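Local coordinates for protein HepC.19480.a.B1 (Helicobacter pylori, PDB 6MTZ) that is of unknown function but is probably a phosphoesterase of the DHH family, with an N-terminal DHH domain and a C-terminal DHHA1-like domain, at residues Y22-L26 and N193-L198; L170-R176 and A213-D218. One frame throughout, in Å; residues are numbered along the deposited sequence.

Contact 1. Residues Y22-L26 and N193-L198; sequences YACQL and NRDYKL
Asn193 and Tyr22 are joined through a water: Tyr22 OH donates to it over 2.8 Å, and the water in turn donates to Asn193 OD1, also over 2.8 Å. The other end of this amide is turned elsewhere, ND2 bonding to Leu184 O. Arg194 comes next, reaching the edge of the Tyr22 ring with its aliphatic part, CG lying 3.9 Å from CE1. Its chain runs straight through chi2 and then bends at chi3 (-50°), which carries the guanidinium past the ring toward Gln25. There OE1 of Gln25 stands 3.6 Å from NE of Arg194, near the guanidinium plane, while the amide is turned almost perpendicular to that plane. Both groups find polar partners beyond this pair: Asn39 bonds to each of them, and salt bridges to Asp190 and Asp191 fix the guanidinium further. One helical turn on, Lys197 lays its CD over one face of the tyrosine in a CH-pi contact, 3.8 Å from the ring centroid and displaced toward the rim. Its chain is extended up to the last bend, at chi4 (-60°), and NZ ends on Ser181 OG and Ile178 O. Leu198 finishes the segment with its CD2 set 3.4 Å from Tyr22 O, a carbonyl already taken by the backbone N-H groups of Gln25 and Leu26; the same methyl meets Leu26 CB at 4.2 Å. Tyr22 is thus a knob in a hole made by Asn193, Arg194, Lys197 and Leu198, and the axes of the two segments cross at 83°. Helix 19-29 follows strand 10-15 of the parallel sheet, and this buried crossing seats it against helix 190-203 in what looks like the N-terminal alpha/beta domain of a DHH-family protein.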
loop_
_atom_site.group_PDB
_atom_site.type_symbol
_atom_site.label_atom_id
_atom_site.label_comp_id
_atom_site.label_asym_id
_atom_site.label_seq_id
_atom_site.Cartn_x
_atom_site.Cartn_y
_atom_site.Cartn_z
ATOM N N TYR A 22 7.678 4.607 -2.994
ATOM C CA TYR A 22 6.699 4.617 -4.076
ATOM C C TYR A 22 7.255 5.229 -5.361
ATOM O O TYR A 22 6.863 4.815 -6.451
ATOM C CB TYR A 22 5.417 5.358 -3.656
ATOM C CG TYR A 22 4.445 4.492 -2.896
ATOM C CD1 TYR A 22 3.726 3.494 -3.539
ATOM C CD2 TYR A 22 4.246 4.661 -1.535
ATOM C CE1 TYR A 22 2.845 2.692 -2.848
ATOM C CE2 TYR A 22 3.360 3.858 -0.831
ATOM C CZ TYR A 22 2.666 2.879 -1.490
ATOM O OH TYR A 22 1.778 2.087 -0.793
ATOM N N ALA A 23 8.142 6.218 -5.259
ATOM C CA ALA A 23 8.784 6.764 -6.456
ATOM C C ALA A 23 9.562 5.698 -7.239
ATOM O O ALA A 23 9.650 5.771 -8.474
ATOM C CB ALA A 23 9.701 7.918 -6.050
ATOM N N CYS A 24 10.147 4.712 -6.547
ATOM C CA CYS A 24 10.775 3.597 -7.258
ATOM C C CYS A 24 9.796 2.971 -8.236
ATOM O O CYS A 24 10.169 2.581 -9.343
ATOM C CB CYS A 24 11.274 2.540 -6.264
ATOM S SG CYS A 24 12.691 3.086 -5.294
ATOM N N GLN A 25 8.532 2.861 -7.837
ATOM C CA GLN A 25 7.541 2.180 -8.655
ATOM C C GLN A 25 6.936 3.081 -9.721
ATOM O O GLN A 25 6.526 2.582 -10.774
ATOM C CB GLN A 25 6.452 1.612 -7.753
ATOM C CG GLN A 25 6.996 0.495 -6.882
ATOM C CD GLN A 25 6.017 0.029 -5.839
ATOM O OE1 GLN A 25 5.266 0.824 -5.266
ATOM N NE2 GLN A 25 6.026 -1.268 -5.572
ATOM N N LEU A 26 6.870 4.397 -9.478
ATOM C CA LEU A 26 6.621 5.315 -10.587
ATOM C C LEU A 26 7.677 5.126 -11.660
ATOM O O LEU A 26 7.365 5.053 -12.858
ATOM C CB LEU A 26 6.611 6.765 -10.099
ATOM C CG LEU A 26 6.292 7.863 -11.129
ATOM C CD1 LEU A 26 5.683 9.067 -10.441
ATOM C CD2 LEU A 26 7.518 8.321 -11.897
ATOM N N ASN A 193 -4.700 2.123 -3.630
ATOM C CA ASN A 193 -3.859 2.989 -2.817
ATOM C C ASN A 193 -2.601 3.384 -3.582
ATOM O O ASN A 193 -2.215 4.557 -3.592
ATOM C CB ASN A 193 -3.520 2.275 -1.509
ATOM C CG ASN A 193 -2.511 3.029 -0.671
ATOM O OD1 ASN A 193 -1.310 2.826 -0.800
ATOM N ND2 ASN A 193 -3.001 3.881 0.221
ATOM N N ARG A 194 -1.974 2.422 -4.264
ATOM C CA ARG A 194 -0.748 2.715 -4.997
ATOM C C ARG A 194 -1.024 3.617 -6.190
ATOM O O ARG A 194 -0.286 4.578 -6.427
ATOM C CB ARG A 194 -0.086 1.419 -5.449
ATOM C CG ARG A 194 1.197 1.608 -6.267
ATOM C CD ARG A 194 1.816 0.239 -6.673
ATOM N NE ARG A 194 1.953 -0.661 -5.533
ATOM C CZ ARG A 194 1.128 -1.666 -5.236
ATOM N NH1 ARG A 194 0.067 -1.935 -6.001
ATOM N NH2 ARG A 194 1.369 -2.404 -4.155
ATOM N N ASP A 195 -2.098 3.336 -6.936
ATOM C CA ASP A 195 -2.445 4.159 -8.091
ATOM C C ASP A 195 -2.686 5.605 -7.687
ATOM O O ASP A 195 -2.258 6.541 -8.378
ATOM C CB ASP A 195 -3.698 3.601 -8.771
ATOM C CG ASP A 195 -3.453 2.277 -9.468
ATOM O OD1 ASP A 195 -2.292 1.816 -9.518
ATOM O OD2 ASP A 195 -4.429 1.693 -9.972
ATOM N N TYR A 196 -3.393 5.802 -6.577
ATOM C CA TYR A 196 -3.681 7.136 -6.063
ATOM C C TYR A 196 -2.396 7.908 -5.746
ATOM O O TYR A 196 -2.202 9.032 -6.222
ATOM C CB TYR A 196 -4.562 6.972 -4.829
ATOM C CG TYR A 196 -4.900 8.189 -4.011
ATOM C CD1 TYR A 196 -5.390 9.359 -4.589
ATOM C CD2 TYR A 196 -4.816 8.123 -2.633
ATOM C CE1 TYR A 196 -5.730 10.452 -3.786
ATOM C CE2 TYR A 196 -5.144 9.179 -1.841
ATOM C CZ TYR A 196 -5.595 10.343 -2.404
ATOM O OH TYR A 196 -5.922 11.366 -1.533
ATOM N N LYS A 197 -1.525 7.330 -4.914
ATOM C CA LYS A 197 -0.272 7.998 -4.575
ATOM C C LYS A 197 0.548 8.254 -5.825
ATOM O O LYS A 197 1.093 9.348 -5.996
ATOM C CB LYS A 197 0.552 7.171 -3.571
ATOM C CG LYS A 197 -0.101 6.994 -2.195
ATOM C CD LYS A 197 0.756 6.147 -1.270
ATOM C CE LYS A 197 0.148 5.937 0.105
ATOM N NZ LYS A 197 -0.091 7.179 0.844
ATOM N N LEU A 198 0.615 7.270 -6.732
ATOM C CA LEU A 198 1.444 7.446 -7.921
ATOM C C LEU A 198 0.861 8.501 -8.845
ATOM O O LEU A 198 1.610 9.246 -9.491
ATOM C CB LEU A 198 1.608 6.125 -8.672
ATOM C CG LEU A 198 2.443 5.081 -7.928
ATOM C CD1 LEU A 198 2.811 3.981 -8.892
ATOM C CD2 LEU A 198 3.677 5.714 -7.320
HETATM O O HOH W 1 -0.254 0.542 -1.936
#

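Contact 2. Residues L170-R176 and A213-D218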
loop_
_atom_site.group_PDB
_atom_site.type_symbol
_atom_site.label_atom_id
_atom_site.label_comp_id
_atom_site.label_asym_id
_atom_site.label_seq_id
_atom_site.Cartn_x
_atom_site.Cartn_y
_atom_site.Cartn_z
ATOM N N LEU A 170 10.563 21.424 -2.907
ATOM C CA LEU A 170 9.414 20.702 -3.462
ATOM C C LEU A 170 9.379 19.243 -3.005
ATOM O O LEU A 170 8.301 18.690 -2.764
ATOM C CB LEU A 170 9.444 20.782 -4.984
ATOM C CG LEU A 170 8.374 20.008 -5.765
ATOM C CD1 LEU A 170 6.977 20.595 -5.516
ATOM C CD2 LEU A 170 8.719 20.050 -7.256
ATOM N N GLY A 171 10.546 18.599 -2.881
ATOM C CA GLY A 171 10.574 17.220 -2.393
ATOM C C GLY A 171 10.046 17.060 -0.975
ATOM O O GLY A 171 9.435 16.038 -0.642
ATOM N N LYS A 172 10.273 18.053 -0.114
ATOM C CA LYS A 172 9.704 17.973 1.230
ATOM C C LYS A 172 8.180 17.965 1.171
ATOM O O LYS A 172 7.520 17.210 1.899
ATOM C CB LYS A 172 10.228 19.131 2.083
ATOM C CG LYS A 172 11.673 18.905 2.576
ATOM C CD LYS A 172 12.420 20.199 2.901
ATOM C CE LYS A 172 11.636 21.134 3.788
ATOM N NZ LYS A 172 12.482 22.297 4.247
ATOM N N VAL A 173 7.605 18.775 0.276
ATOM C CA VAL A 173 6.161 18.754 0.082
ATOM C C VAL A 173 5.708 17.374 -0.374
ATOM O O VAL A 173 4.686 16.851 0.097
ATOM C CB VAL A 173 5.732 19.845 -0.916
ATOM C CG1 VAL A 173 4.213 19.776 -1.149
ATOM C CG2 VAL A 173 6.114 21.217 -0.406
ATOM N N CYS A 174 6.476 16.745 -1.275
ATOM C CA CYS A 174 6.092 15.434 -1.786
ATOM C C CYS A 174 6.218 14.359 -0.713
ATOM O O CYS A 174 5.393 13.445 -0.646
ATOM C CB CYS A 174 6.930 15.073 -3.009
ATOM S SG CYS A 174 6.577 16.073 -4.464
ATOM N N MET A 175 7.240 14.449 0.135
ATOM C CA MET A 175 7.402 13.481 1.211
ATOM C C MET A 175 6.196 13.506 2.148
ATOM O O MET A 175 5.604 12.463 2.463
ATOM C CB MET A 175 8.694 13.789 1.965
ATOM C CG MET A 175 9.161 12.737 2.927
ATOM S SD MET A 175 10.811 13.205 3.548
ATOM C CE MET A 175 10.412 14.510 4.704
ATOM N N ARG A 176 5.814 14.696 2.607
ATOM C CA ARG A 176 4.597 14.805 3.402
ATOM C C ARG A 176 3.374 14.354 2.604
ATOM O O ARG A 176 2.456 13.745 3.160
ATOM C CB ARG A 176 4.422 16.239 3.901
ATOM C CG ARG A 176 3.109 16.505 4.662
ATOM C CD ARG A 176 3.183 17.845 5.400
ATOM N NE ARG A 176 3.725 18.846 4.491
ATOM C CZ ARG A 176 2.985 19.573 3.661
ATOM N NH1 ARG A 176 1.665 19.435 3.666
ATOM N NH2 ARG A 176 3.567 20.443 2.839
ATOM N N ALA A 213 7.526 26.429 -7.620
ATOM C CA ALA A 213 7.026 25.054 -7.573
ATOM C C ALA A 213 6.682 24.540 -6.173
ATOM O O ALA A 213 5.584 23.989 -6.003
ATOM C CB ALA A 213 8.044 24.128 -8.254
ATOM N N PRO A 214 7.544 24.654 -5.156
ATOM C CA PRO A 214 7.170 24.095 -3.834
ATOM C C PRO A 214 5.860 24.651 -3.285
ATOM O O PRO A 214 4.977 23.887 -2.878
ATOM C CB PRO A 214 8.363 24.476 -2.938
ATOM C CG PRO A 214 9.495 24.765 -3.881
ATOM C CD PRO A 214 8.865 25.314 -5.123
ATOM N N VAL A 215 5.711 25.971 -3.265
ATOM C CA VAL A 215 4.497 26.565 -2.720
ATOM C C VAL A 215 3.312 26.305 -3.635
ATOM O O VAL A 215 2.195 26.065 -3.165
ATOM C CB VAL A 215 4.696 28.071 -2.492
ATOM C CG1 VAL A 215 3.388 28.704 -2.058
ATOM C CG2 VAL A 215 5.779 28.307 -1.449
ATOM N N ALA A 216 3.526 26.374 -4.949
ATOM C CA ALA A 216 2.427 26.168 -5.883
ATOM C C ALA A 216 1.860 24.769 -5.741
ATOM O O ALA A 216 0.642 24.579 -5.686
ATOM C CB ALA A 216 2.899 26.412 -7.318
ATOM N N TYR A 217 2.735 23.767 -5.690
ATOM C CA TYR A 217 2.255 22.412 -5.506
ATOM C C TYR A 217 1.642 22.249 -4.122
ATOM O O TYR A 217 0.582 21.634 -3.976
ATOM C CB TYR A 217 3.393 21.409 -5.730
ATOM C CG TYR A 217 2.965 19.957 -5.610
ATOM C CD1 TYR A 217 2.091 19.398 -6.534
ATOM C CD2 TYR A 217 3.430 19.151 -4.578
ATOM C CE1 TYR A 217 1.693 18.073 -6.434
ATOM C CE2 TYR A 217 3.049 17.828 -4.474
ATOM C CZ TYR A 217 2.172 17.295 -5.411
ATOM O OH TYR A 217 1.780 15.977 -5.329
ATOM N N ASP A 218 2.268 22.837 -3.099
ATOM C CA ASP A 218 1.761 22.688 -1.736
ATOM C C ASP A 218 0.307 23.158 -1.621
ATOM O O ASP A 218 -0.521 22.492 -0.985
ATOM C CB ASP A 218 2.659 23.459 -0.770
ATOM C CG ASP A 218 2.402 23.102 0.689
ATOM O OD1 ASP A 218 2.067 21.929 0.979
ATOM O OD2 ASP A 218 2.529 24.004 1.546
HETATM O O HOH W 2 0.395 19.850 1.126
#
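Val173 and Tyr217 lie alongside each other, pointing opposite ways, with Val173 CG1 3.6 Å from Tyr217 CD2. Leu170 runs across Tyr217 at about a right angle, and its CD1 rests on Tyr217 CB at 3.7 Å. Cys174 reaches the far part of the same ring, SG 3.9 Å from CE2, in an oblique sulfur-aromatic contact. With CG anti to its own amide nitrogen (chi1 -178°), the tyrosine extends from its helix toward these three residues; its hydroxyl goes beyond them to Leu200 O on helix 190-203. Pro214, in the first turn of helix 213-228, packs its ring against the backbone of Leu170, with CG 3.6 Å from N. This is a side-by-side helix pair in the all-helical part of the chain that follows the parallel sheet; the axes of the two segments run 26° from parallel and come within 8.7 Å. Toward the other end of the pair the contact turns polar: Arg176 NH2 makes a salt bridge to Asp218 OD1 at 2.8 Å, its N-H pointing nearly straight at the oxygen. OD1 lies in the guanidinium plane, and NH2 reaches it from above the carboxylate plane, the two planes being about 80° apart. A water that accepts from Arg176 NH1 donates to the same OD1, which therefore takes two bonds, one direct and one through water.

Along the chain the segments alternate: 22-26 of contact 1, 170-176 of contact 2, 193-198 of contact 1, then 213-218 of contact 2. Three successive helices, 168-180, 190-203 and 213-228, supply every segment but the first, which belongs to helix 19-29 beside the parallel sheet. The contact centres are 16 Å apart and their nearest atoms about 7 Å, so they do not touch. Contact 1, nearer the centre of the chain, ties these helices to helix 19-29 within the probable N-terminal DHH domain; contact 2 continues the packing outward, from helix 168-180 to helix 213-228. Both precede the C-terminal mixed-sheet domain.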